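Local coordinates for Na-translocating NADH-quinone reductase subunit C NqrC (Shewanella oneidensis, PDB 4XHF), which is a flavin mononucleotide-binding subunit of a bacterial membrane complex, represented here by its soluble fragment, at residues Y44-A49 / D61-S66. Sequence-based numbering, arbitrary orientation.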
loop_
_atom_site.group_PDB
_atom_site.type_symbol
_atom_site.label_atom_id
_atom_site.label_comp_id
_atom_site.label_asym_id
_atom_site.label_seq_id
_atom_site.Cartn_x
_atom_site.Cartn_y
_atom_site.Cartn_z
ATOM N N TYR A 44 0.353 8.686 6.919
ATOM C CA TYR A 44 0.154 7.295 6.511
ATOM C C TYR A 44 1.455 6.666 6.026
ATOM O O TYR A 44 1.809 5.556 6.423
ATOM C CB TYR A 44 -0.894 7.193 5.397
ATOM C CG TYR A 44 -2.303 7.593 5.783
ATOM C CD1 TYR A 44 -2.771 7.431 7.079
ATOM C CD2 TYR A 44 -3.169 8.127 4.837
ATOM C CE1 TYR A 44 -4.063 7.796 7.423
ATOM C CE2 TYR A 44 -4.458 8.494 5.172
ATOM C CZ TYR A 44 -4.900 8.327 6.464
ATOM O OH TYR A 44 -6.185 8.693 6.795
ATOM N N VAL A 45 2.163 7.390 5.165
ATOM C CA VAL A 45 3.384 6.888 4.547
ATOM C C VAL A 45 4.466 6.660 5.595
ATOM O O VAL A 45 5.123 5.622 5.597
ATOM C CB VAL A 45 3.893 7.863 3.456
ATOM C CG1 VAL A 45 5.291 7.485 2.970
ATOM C CG2 VAL A 45 2.923 7.885 2.288
ATOM N N LEU A 46 4.643 7.625 6.490
ATOM C CA LEU A 46 5.656 7.508 7.532
ATOM C C LEU A 46 5.301 6.388 8.504
ATOM O O LEU A 46 6.174 5.645 8.950
ATOM C CB LEU A 46 5.816 8.829 8.287
ATOM C CG LEU A 46 6.403 10.000 7.494
ATOM C CD1 LEU A 46 6.370 11.263 8.339
ATOM C CD2 LEU A 46 7.825 9.709 7.024
ATOM N N MET A 47 4.017 6.263 8.821
ATOM C CA MET A 47 3.555 5.214 9.722
ATOM C C MET A 47 3.816 3.837 9.124
ATOM O O MET A 47 4.235 2.914 9.822
ATOM C CB MET A 47 2.067 5.383 10.027
ATOM C CG MET A 47 1.774 6.459 11.064
ATOM S SD MET A 47 0.024 6.743 11.408
ATOM C CE MET A 47 -0.776 5.437 10.475
ATOM N N ALA A 48 3.570 3.706 7.826
ATOM C CA ALA A 48 3.802 2.446 7.134
ATOM C C ALA A 48 5.291 2.122 7.080
ATOM O O ALA A 48 5.692 0.969 7.233
ATOM C CB ALA A 48 3.220 2.501 5.736
ATOM N N ALA A 49 6.109 3.149 6.876
ATOM C CA ALA A 49 7.553 2.977 6.746
ATOM C C ALA A 49 8.244 2.854 8.101
ATOM O O ALA A 49 9.460 2.669 8.169
ATOM C CB ALA A 49 8.141 4.138 5.967
ATOM N N ASP A 61 8.210 18.056 7.986
ATOM C CA ASP A 61 9.636 18.252 7.751
ATOM C C ASP A 61 10.338 16.908 7.588
ATOM O O ASP A 61 11.240 16.763 6.767
ATOM C CB ASP A 61 10.273 19.038 8.901
ATOM C CG ASP A 61 9.494 20.290 9.262
ATOM O OD1 ASP A 61 8.782 20.830 8.390
ATOM O OD2 ASP A 61 9.597 20.735 10.426
ATOM N N ILE A 62 9.917 15.930 8.381
ATOM C CA ILE A 62 10.497 14.595 8.326
ATOM C C ILE A 62 10.182 13.950 6.981
ATOM O O ILE A 62 11.046 13.332 6.361
ATOM C CB ILE A 62 9.976 13.714 9.483
ATOM C CG1 ILE A 62 10.492 14.264 10.816
ATOM C CG2 ILE A 62 10.421 12.259 9.315
ATOM C CD1 ILE A 62 9.832 13.674 12.037
ATOM N N PHE A 63 8.943 14.109 6.531
ATOM C CA PHE A 63 8.522 13.581 5.240
ATOM C C PHE A 63 9.330 14.218 4.115
ATOM O O PHE A 63 9.863 13.525 3.251
ATOM C CB PHE A 63 7.026 13.828 5.025
ATOM C CG PHE A 63 6.485 13.229 3.756
ATOM C CD1 PHE A 63 6.619 13.892 2.546
ATOM C CD2 PHE A 63 5.829 12.009 3.774
ATOM C CE1 PHE A 63 6.119 13.344 1.379
ATOM C CE2 PHE A 63 5.324 11.458 2.609
ATOM C CZ PHE A 63 5.470 12.127 1.412
ATOM N N ALA A 64 9.424 15.543 4.143
ATOM C CA ALA A 64 10.086 16.292 3.083
ATOM C C ALA A 64 11.552 15.893 2.924
ATOM O O ALA A 64 12.092 15.921 1.819
ATOM C CB ALA A 64 9.976 17.783 3.355
ATOM N N LYS A 65 12.189 15.516 4.027
ATOM C CA LYS A 65 13.607 15.177 4.010
ATOM C C LYS A 65 13.851 13.714 3.662
ATOM O O LYS A 65 14.772 13.397 2.911
ATOM C CB LYS A 65 14.242 15.489 5.367
ATOM C CG LYS A 65 15.725 15.140 5.461
ATOM C CD LYS A 65 16.524 15.794 4.339
ATOM C CE LYS A 65 18.022 15.754 4.599
ATOM N NZ LYS A 65 18.589 14.376 4.610
ATOM N N SER A 66 13.023 12.830 4.207
ATOM C CA SER A 66 13.297 11.397 4.151
ATOM C C SER A 66 12.461 10.632 3.125
ATOM O O SER A 66 12.636 9.422 2.976
ATOM C CB SER A 66 13.080 10.780 5.535
ATOM O OG SER A 66 13.992 11.320 6.477
#
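Phe63 reaches from helix 58-66 to the end of helix 29-48 and meets Val45 with the rim of its ring. Its CE2 lies 4.0 Å from Val45 CB, which sits in the ring plane, and Val45 CG1 approaches the same carbon just as closely, so the valine abuts an edge and does not lie over a face. With CG anti to the backbone N (chi1 -176°), the ring swings across to helix 29-48 although its CB does not point there, and the two side chains cross at about a right angle. Leu46 adds a second apolar patch beside the root of the phenylalanine. Leu46 CD1 lies against the helix backbone, 4.2 Å from Phe63 N, and comes to 4.2 Å from Phe63 CB and 4.3 Å from Ile62 CG2, while Leu46 CG faces the ring edge. These contacts are all van der Waals in kind. They span short helical segments whose axes come no closer than 10.7 Å at an angle of 70°, a separation bridged by the long Leu46 and Phe63 side chains. Val51 touches both Leu46 and Ile62 from the connecting loop, and Phe120 of strand 113-123 packs against Val45 and Phe63. Two consecutive helices, joined by a loop, thus pack through apolar side chains and rest at Val45 and Phe63 on the antiparallel sheet of this FMN-binding protein.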